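Local coordinates for protein dihydroorotase (Saccharomyces cerevisiae S288C, PDB 6L0A) that catalyses the reversible cyclisation of N-carbamoyl-L-aspartate to dihydroorotate, the third step of de novo pyrimidine synthesis, using two zinc ions per subunit, at residues H180-S185 against V232-N237; H137-S142 against F228-A233. One frame throughout, in Å; residues are numbered along the deposited sequence.

Contact 1. Residues H180-S185 against V232-N237. With ZN (zinc ion), chain L.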
ATOM      1  N   HIS C 180       3.740 -16.700  -8.591  1.00 11.89           N
ATOM      2  CA  HIS C 180       2.740 -15.824  -7.973  1.00 14.53           C
ATOM      3  C   HIS C 180       2.307 -14.642  -8.833  1.00 15.09           C
ATOM      4  O   HIS C 180       2.593 -13.483  -8.494  1.00 14.66           O
ATOM      5  CB  HIS C 180       3.242 -15.327  -6.600  1.00 14.42           C
ATOM      6  CG  HIS C 180       4.683 -14.904  -6.561  1.00 16.74           C
ATOM      7  ND1 HIS C 180       5.233 -14.015  -7.460  1.00 15.66           N
ATOM      8  CD2 HIS C 180       5.676 -15.227  -5.697  1.00 21.14           C
ATOM      9  CE1 HIS C 180       6.509 -13.827  -7.166  1.00 15.81           C
ATOM     10  NE2 HIS C 180       6.804 -14.550  -6.099  1.00 17.41           N
ATOM     11  N   CYS C 181       1.604 -14.924  -9.935  1.00 11.64           N
ATOM     12  CA  CYS C 181       1.082 -13.855 -10.784  1.00 13.98           C
ATOM     13  C   CYS C 181       0.089 -13.002 -10.018  1.00 13.34           C
ATOM     14  O   CYS C 181      -0.721 -13.514  -9.229  1.00 12.83           O
ATOM     15  CB  CYS C 181       0.396 -14.412 -12.031  1.00 16.91           C
ATOM     16  SG  CYS C 181       1.532 -15.048 -13.259  1.00 30.16           S
ATOM     17  N   THR C 182       0.113 -11.696 -10.291  1.00 11.33           N
ATOM     18  CA  THR C 182      -0.790 -10.796  -9.595  1.00 10.57           C
ATOM     19  C   THR C 182      -1.589  -9.877 -10.499  1.00 12.33           C
ATOM     20  O   THR C 182      -2.427  -9.139  -9.987  1.00 13.50           O
ATOM     21  CB  THR C 182      -0.012  -9.933  -8.597  1.00 11.72           C
ATOM     22  OG1 THR C 182       0.996  -9.201  -9.310  1.00 11.47           O
ATOM     23  CG2 THR C 182       0.619 -10.801  -7.540  1.00 10.43           C
ATOM     24  N   SER C 183      -1.349  -9.879 -11.812  1.00 12.25           N
ATOM     25  CA  SER C 183      -1.961  -8.894 -12.694  1.00 14.24           C
ATOM     26  C   SER C 183      -2.707  -9.565 -13.836  1.00 17.66           C
ATOM     27  O   SER C 183      -2.332 -10.648 -14.297  1.00 16.34           O
ATOM     28  CB  SER C 183      -0.911  -7.945 -13.267  1.00 15.82           C
ATOM     29  OG  SER C 183      -0.054  -8.624 -14.165  1.00 18.33           O
ATOM     30  N   GLU C 184      -3.780  -8.909 -14.285  1.00 18.29           N
ATOM     31  CA  GLU C 184      -4.471  -9.365 -15.486  1.00 17.53           C
ATOM     32  C   GLU C 184      -3.520  -9.429 -16.667  1.00 19.98           C
ATOM     33  O   GLU C 184      -3.611 -10.347 -17.497  1.00 21.68           O
ATOM     34  CB  GLU C 184      -5.651  -8.445 -15.808  1.00 18.99           C
ATOM     35  CG  GLU C 184      -6.354  -8.856 -17.085  1.00 22.61           C
ATOM     36  CD  GLU C 184      -7.513  -7.958 -17.456  1.00 28.12           C
ATOM     37  OE1 GLU C 184      -7.342  -6.723 -17.428  1.00 30.24           O
ATOM     38  OE2 GLU C 184      -8.594  -8.497 -17.766  1.00 29.49           O
ATOM     39  N   SER C 185      -2.602  -8.462 -16.762  1.00 18.18           N
ATOM     40  CA  SER C 185      -1.642  -8.463 -17.859  1.00 20.67           C
ATOM     41  C   SER C 185      -0.843  -9.754 -17.884  1.00 22.84           C
ATOM     42  O   SER C 185      -0.624 -10.336 -18.953  1.00 20.87           O
ATOM     43  CB  SER C 185      -0.704  -7.259 -17.754  1.00 21.12           C
ATOM     44  OG  SER C 185      -1.394  -6.066 -18.065  1.00 30.41           O
ATOM     45  N   VAL C 232       2.790  -6.995  -4.843  1.00  9.91           N
ATOM     46  CA  VAL C 232       1.673  -6.531  -4.032  1.00  9.25           C
ATOM     47  C   VAL C 232       0.366  -6.948  -4.692  1.00 11.93           C
ATOM     48  O   VAL C 232       0.285  -7.092  -5.918  1.00 10.57           O
ATOM     49  CB  VAL C 232       1.729  -5.002  -3.841  1.00 10.06           C
ATOM     50  CG1 VAL C 232       3.072  -4.575  -3.218  1.00 11.48           C
ATOM     51  CG2 VAL C 232       1.476  -4.272  -5.164  1.00 12.26           C
ATOM     52  N   ALA C 233      -0.666  -7.142  -3.873  1.00 10.57           N
ATOM     53  CA  ALA C 233      -2.014  -7.324  -4.400  1.00 12.75           C
ATOM     54  C   ALA C 233      -2.481  -6.030  -5.057  1.00 11.07           C
ATOM     55  O   ALA C 233      -2.235  -4.932  -4.542  1.00 10.67           O
ATOM     56  CB  ALA C 233      -2.974  -7.740  -3.280  1.00 12.56           C
ATOM     57  N   LYS C 234      -3.133  -6.147  -6.205  1.00 10.00           N
ATOM     58  CA  LYS C 234      -3.355  -5.006  -7.089  1.00 11.52           C
ATOM     59  C   LYS C 234      -4.851  -4.677  -7.125  1.00 13.55           C
ATOM     60  O   LYS C 234      -5.463  -4.610  -6.053  1.00 13.25           O
ATOM     61  CB  LYS C 234      -2.722  -5.290  -8.443  1.00 12.71           C
ATOM     62  CG  LYS C 234      -1.197  -5.373  -8.317  1.00 13.54           C
ATOM     63  CD  LYS C 234      -0.526  -5.835  -9.588  1.00 13.81           C
ATOM     64  CE  LYS C 234       0.994  -5.731  -9.455  1.00 11.43           C
ATOM     65  NZ  LYS C 234       1.645  -6.681  -8.469  1.00 12.49           N
ATOM     66  N   LEU C 235      -5.444  -4.456  -8.278  1.00 11.62           N
ATOM     67  CA  LEU C 235      -6.773  -3.868  -8.324  1.00 15.38           C
ATOM     68  C   LEU C 235      -7.845  -4.948  -8.406  1.00 17.72           C
ATOM     69  O   LEU C 235      -7.553  -6.117  -8.688  1.00 13.29           O
ATOM     70  CB  LEU C 235      -6.869  -2.928  -9.517  1.00 16.36           C
ATOM     71  CG  LEU C 235      -5.770  -1.867  -9.550  1.00 17.81           C
ATOM     72  CD1 LEU C 235      -5.982  -0.913 -10.719  1.00 25.00           C
ATOM     73  CD2 LEU C 235      -5.730  -1.116  -8.235  1.00 17.43           C
ATOM     74  N   PRO C 236      -9.108  -4.602  -8.139  1.00 16.66           N
ATOM     75  CA  PRO C 236     -10.174  -5.610  -8.299  1.00 17.83           C
ATOM     76  C   PRO C 236     -10.191  -6.285  -9.667  1.00 15.76           C
ATOM     77  O   PRO C 236     -10.495  -7.484  -9.743  1.00 20.73           O
ATOM     78  CB  PRO C 236     -11.450  -4.791  -8.045  1.00 21.45           C
ATOM     79  CG  PRO C 236     -11.009  -3.719  -7.103  1.00 22.51           C
ATOM     80  CD  PRO C 236      -9.633  -3.341  -7.569  1.00 17.80           C
ATOM     81  N   ASN C 237      -9.878  -5.564 -10.747  1.00 19.11           N
ATOM     82  CA  ASN C 237      -9.850  -6.186 -12.074  1.00 20.24           C
ATOM     83  C   ASN C 237      -8.754  -7.243 -12.169  1.00 20.59           C
ATOM     84  O   ASN C 237      -8.913  -8.254 -12.865  1.00 19.54           O
ATOM     85  CB  ASN C 237      -9.648  -5.117 -13.154  1.00 22.76           C
ATOM     86  CG  ASN C 237      -9.458  -5.706 -14.554  1.00 34.00           C
ATOM     87  OD1 ASN C 237     -10.412  -6.182 -15.179  1.00 34.67           O
ATOM     88  ND2 ASN C 237      -8.225  -5.657 -15.059  1.00 31.66           N
TER
HETATM   89 ZN    ZN L 402       8.193 -13.843  -4.636  1.00 39.90          ZN
HETATM   90  O   HOH W   1      -3.266  -8.780  -7.375  1.00 14.11           O
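In the TIM-barrel fold of the metal-dependent hydrolases, Thr182, on the loop that leaves parallel strand 175-178, and Glu184, at the start of helix 184-193, meet Lys234 and Asn237, where the chain runs into helix 236-246. The loop begins at the metal: His180 binds zinc through NE2 at 2.1 Å, then the chain climbs outward to the start of helix 184-193. The buried half of the contact turns on Lys234. Its side chain crosses that of Thr182 at about a right angle, with CD and CE passing beside the threonine hydroxyl. The bend at chi4 (68°) swings Lys234 NZ round to donate to Thr182 OG1 at 2.7 Å. Lys234 NZ also donates to Val232 O of its own segment at 2.9 Å, in the carbonyl plane and on a lone pair, so two oxygens grip it from different parts of the fold. Thr182 OG1 is itself shared, being hydrogen-bonded also to Glu157, which holds Ser183 OG as well. A water ties the backbones together, giving a proton to Thr182 O at 2.8 Å and taking one from Lys234 N at 2.9 Å. Further out, both chains enter helices: Ser183 is the N-cap of helix 184-193 and its OG caps Ala186 N, while Leu235 occupies the N-cap of helix 236-246. Asp238 bridges both starts, accepting from Glu184 N and Leu235 N. At the surface the extended Glu184 side chain, its CG anti to the backbone N, lies obliquely across Asn237. Asn237 ND2 donates to Glu184 OE1 at 2.7 Å in a nearly straight bond (166°), the oxygen lying in the amide plane while the nitrogen stands above the carboxylate plane, 68° out of it.

Contact 2. Residues H137-S142 against F228-A233. With ZN (zinc ion), chain L; LMR ((2S)-2-hydroxybutanedioic acid), chain M.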
ATOM      1  N   HIS C 137      10.601 -14.753 -10.071  1.00 11.05           N
ATOM      2  CA  HIS C 137       9.872 -13.668  -9.424  1.00 12.85           C
ATOM      3  C   HIS C 137       9.836 -12.549 -10.450  1.00 10.66           C
ATOM      4  O   HIS C 137      10.802 -11.798 -10.603  1.00 13.55           O
ATOM      5  CB  HIS C 137      10.543 -13.222  -8.129  1.00 12.50           C
ATOM      6  CG  HIS C 137       9.770 -12.172  -7.397  1.00 14.50           C
ATOM      7  ND1 HIS C 137       9.293 -12.352  -6.113  1.00 15.22           N
ATOM      8  CD2 HIS C 137       9.372 -10.933  -7.778  1.00 14.91           C
ATOM      9  CE1 HIS C 137       8.648 -11.263  -5.731  1.00 15.35           C
ATOM     10  NE2 HIS C 137       8.680 -10.387  -6.722  1.00 12.75           N
ATOM     11  N   GLY C 138       8.751 -12.486 -11.213  1.00 14.28           N
ATOM     12  CA  GLY C 138       8.716 -11.597 -12.352  1.00 16.74           C
ATOM     13  C   GLY C 138       8.339 -10.162 -12.039  1.00 16.74           C
ATOM     14  O   GLY C 138       7.216  -9.740 -12.328  1.00 14.49           O
ATOM     15  N   GLU C 139       9.264  -9.400 -11.455  1.00 13.24           N
ATOM     16  CA  GLU C 139       9.079  -7.971 -11.234  1.00 12.22           C
ATOM     17  C   GLU C 139      10.360  -7.242 -11.602  1.00 12.73           C
ATOM     18  O   GLU C 139      11.445  -7.671 -11.202  1.00 16.42           O
ATOM     19  CB  GLU C 139       8.744  -7.666  -9.769  1.00 12.46           C
ATOM     20  CG  GLU C 139       7.342  -8.062  -9.326  1.00 11.76           C
ATOM     21  CD  GLU C 139       6.988  -7.442  -7.993  1.00 12.52           C
ATOM     22  OE1 GLU C 139       7.323  -8.025  -6.946  1.00 12.81           O
ATOM     23  OE2 GLU C 139       6.375  -6.359  -7.998  1.00 14.39           O
ATOM     24  N   LYS C 140      10.235  -6.138 -12.334  1.00 13.85           N
ATOM     25  CA  LYS C 140      11.395  -5.291 -12.543  1.00 16.85           C
ATOM     26  C   LYS C 140      11.603  -4.384 -11.326  1.00 16.04           C
ATOM     27  O   LYS C 140      10.628  -3.896 -10.748  1.00 14.38           O
ATOM     28  CB  LYS C 140      11.219  -4.444 -13.800  1.00 17.08           C
ATOM     29  CG  LYS C 140      11.383  -5.204 -15.107  1.00 22.95           C
ATOM     30  CD  LYS C 140      12.121  -4.342 -16.140  1.00 30.20           C
ATOM     31  CE  LYS C 140      12.235  -5.058 -17.472  1.00 33.82           C
ATOM     32  NZ  LYS C 140      12.730  -6.434 -17.256  1.00 31.28           N
ATOM     33  N   PRO C 141      12.853  -4.177 -10.897  1.00 15.55           N
ATOM     34  CA  PRO C 141      13.125  -3.204  -9.832  1.00 18.95           C
ATOM     35  C   PRO C 141      12.605  -1.820 -10.184  1.00 20.69           C
ATOM     36  O   PRO C 141      12.531  -1.424 -11.352  1.00 14.97           O
ATOM     37  CB  PRO C 141      14.658  -3.220  -9.719  1.00 23.69           C
ATOM     38  CG  PRO C 141      15.049  -4.586 -10.201  1.00 26.75           C
ATOM     39  CD  PRO C 141      14.071  -4.898 -11.314  1.00 19.14           C
ATOM     40  N   SER C 142      12.207  -1.089  -9.151  1.00 16.57           N
ATOM     41  CA  SER C 142      11.592   0.209  -9.368  1.00 16.59           C
ATOM     42  C   SER C 142      12.618   1.185  -9.931  1.00 24.04           C
ATOM     43  O   SER C 142      13.801   1.153  -9.559  1.00 24.68           O
ATOM     44  CB  SER C 142      11.002   0.732  -8.067  1.00 20.52           C
ATOM     45  OG  SER C 142       9.855  -0.022  -7.699  1.00 18.74           O
ATOM     46  N   PHE C 228       0.800  -7.214   3.424  1.00 14.39           N
ATOM     47  CA  PHE C 228       1.760  -6.711   2.445  1.00 11.73           C
ATOM     48  C   PHE C 228       2.682  -7.848   2.015  1.00 14.57           C
ATOM     49  O   PHE C 228       3.306  -8.481   2.866  1.00 13.90           O
ATOM     50  CB  PHE C 228       2.569  -5.558   3.052  1.00 13.79           C
ATOM     51  CG  PHE C 228       3.735  -5.104   2.220  1.00 13.88           C
ATOM     52  CD1 PHE C 228       3.531  -4.513   0.977  1.00 12.53           C
ATOM     53  CD2 PHE C 228       5.044  -5.247   2.687  1.00 13.87           C
ATOM     54  CE1 PHE C 228       4.610  -4.084   0.204  1.00 12.75           C
ATOM     55  CE2 PHE C 228       6.132  -4.813   1.910  1.00 13.77           C
ATOM     56  CZ  PHE C 228       5.912  -4.240   0.669  1.00 12.10           C
ATOM     57  N   CYS C 229       2.777  -8.107   0.710  1.00 12.73           N
ATOM     58  CA  CYS C 229       3.751  -9.057   0.206  1.00 13.01           C
ATOM     59  C   CYS C 229       4.207  -8.565  -1.163  1.00 13.40           C
ATOM     60  O   CYS C 229       3.709  -7.567  -1.672  1.00 11.05           O
ATOM     61  CB  CYS C 229       3.118 -10.445   0.085  1.00 11.98           C
ATOM     62  SG  CYS C 229       1.716 -10.316  -1.108  1.00 16.80           S
ATOM     63  N   LYS C 230       5.162  -9.273  -1.766  1.00  9.31           N
ATOM     64  CA  LYS C 230       5.556  -8.971  -3.132  1.00 10.40           C
ATOM     65  C   LYS C 230       5.272 -10.181  -4.017  1.00 14.06           C
ATOM     66  O   LYS C 230       5.428 -11.319  -3.562  1.00 15.87           O
ATOM     67  CB  LYS C 230       7.060  -8.592  -3.217  1.00 11.48           C
ATOM     68  CG  LYS C 230       7.471  -7.363  -2.366  1.00 12.62           C
ATOM     69  CD  LYS C 230       6.717  -6.099  -2.761  1.00 17.87           C
ATOM     70  CE  LYS C 230       7.164  -5.588  -4.105  1.00 18.03           C
ATOM     71  NZ  LYS C 230       8.487  -4.828  -4.043  1.00 13.83           N
ATOM     72  N   PRO C 231       4.752  -9.986  -5.247  1.00 12.05           N
ATOM     73  CA  PRO C 231       4.252  -8.708  -5.758  1.00 10.53           C
ATOM     74  C   PRO C 231       3.025  -8.302  -4.960  1.00  9.44           C
ATOM     75  O   PRO C 231       2.337  -9.179  -4.394  1.00 10.15           O
ATOM     76  CB  PRO C 231       3.901  -8.997  -7.227  1.00 10.47           C
ATOM     77  CG  PRO C 231       4.396 -10.423  -7.506  1.00 11.88           C
ATOM     78  CD  PRO C 231       4.469 -11.100  -6.168  1.00 12.77           C
ATOM     79  N   VAL C 232       2.790  -6.995  -4.843  1.00  9.91           N
ATOM     80  CA  VAL C 232       1.673  -6.531  -4.032  1.00  9.25           C
ATOM     81  C   VAL C 232       0.366  -6.948  -4.692  1.00 11.93           C
ATOM     82  O   VAL C 232       0.285  -7.092  -5.918  1.00 10.57           O
ATOM     83  CB  VAL C 232       1.729  -5.002  -3.841  1.00 10.06           C
ATOM     84  CG1 VAL C 232       3.072  -4.575  -3.218  1.00 11.48           C
ATOM     85  CG2 VAL C 232       1.476  -4.272  -5.164  1.00 12.26           C
ATOM     86  N   ALA C 233      -0.666  -7.142  -3.873  1.00 10.57           N
ATOM     87  CA  ALA C 233      -2.014  -7.324  -4.400  1.00 12.75           C
ATOM     88  C   ALA C 233      -2.481  -6.030  -5.057  1.00 11.07           C
ATOM     89  O   ALA C 233      -2.235  -4.932  -4.542  1.00 10.67           O
ATOM     90  CB  ALA C 233      -2.974  -7.740  -3.280  1.00 12.56           C
TER
HETATM   91 ZN    ZN L 402       8.193 -13.843  -4.636  1.00 39.90          ZN
HETATM   92  C1  LMR M 403       8.547 -13.202  -1.803  1.00 29.84           C
HETATM   93  O1A LMR M 403       8.156 -14.270  -2.345  1.00 25.15           O
HETATM   94  O1B LMR M 403       8.601 -12.189  -2.531  1.00 19.55           O
HETATM   95  C2  LMR M 403       8.963 -13.108  -0.316  1.00 23.39           C
HETATM   96  O2  LMR M 403       8.181 -12.248   0.490  1.00 22.49           O
HETATM   97  C3  LMR M 403       8.746 -14.418   0.366  1.00 30.64           C
HETATM   98  C4  LMR M 403       9.716 -14.276   1.516  1.00 17.56           C
HETATM   99  O4A LMR M 403       9.540 -13.435   2.464  1.00 14.00           O
HETATM  100  O4B LMR M 403      10.691 -15.034   1.428  1.00 17.06           O
HETATM  101  O   HOH W   2       4.618  -5.376  -6.482  1.00 11.35           O
HETATM  102  O   HOH W   3       7.938  -4.329  -6.843  1.00 14.22           O
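Glu139 packs its carboxylate against the pyrrolidine ring of Pro231, Glu139 CD coming within 3.5 Å of Pro231 CB. OE1 rests by CA and CB of the proline and at the same time serves His137: His137 NE2 donates to Glu139 OE1 at 2.7 Å, nearly straight (168°), in the imidazole plane and onto the anti lone pair. His137 ND1 binds zinc at 2.4 Å, so the ring is held at both nitrogens, by the metal and by Glu139. The CE1 corner between the two nitrogens faces the second segment: Lys230 CB stands at the ring edge, 4.0 Å from His137 CE1, and malate O1B also lies near the ring plane there. The cis peptide between Lys230 and Pro231 lies beside this corner. Lys230 is bent at chi2, chi3 and chi4, and Lys230 NZ stops 4.5 Å from Glu139 OE1, beyond a salt bridge. A water spans the gap instead, donating to Glu139 OE2 at 2.8 Å and accepting from Lys230 NZ at 2.9 Å; Val104 O takes another bond from this ammonium group. With Lys230 O 3.4 Å from malate O1B, the contact forms part of the wall of the binuclear zinc pocket, and its His-carboxylate pair is consistent with Glu139 orienting the zinc ligand His137 from the second shell.

The two contacts follow one another along the loop before helix 236-246, sharing Val232 and Ala233. Both are largely buried; contact 2 borders the zinc and malate site, whereas contact 1 starts beside the same zinc ion and runs outward until its last pair, Glu184 and Asn237, reaches the surface. They meet where His180 packs on Pro231, and His180 and His137, the zinc ligands each contributes, set their rings edge-to-face. Direct side-chain hydrogen bonds and a backbone water bridge join the segments of contact 1; in contact 2 packing and a water between Glu139 and Lys230 do so, the direct bond staying inside 137-142. Both also pack on the second subunit, contact 2 adding a hydrogen bond between Ser142 and its Asp219.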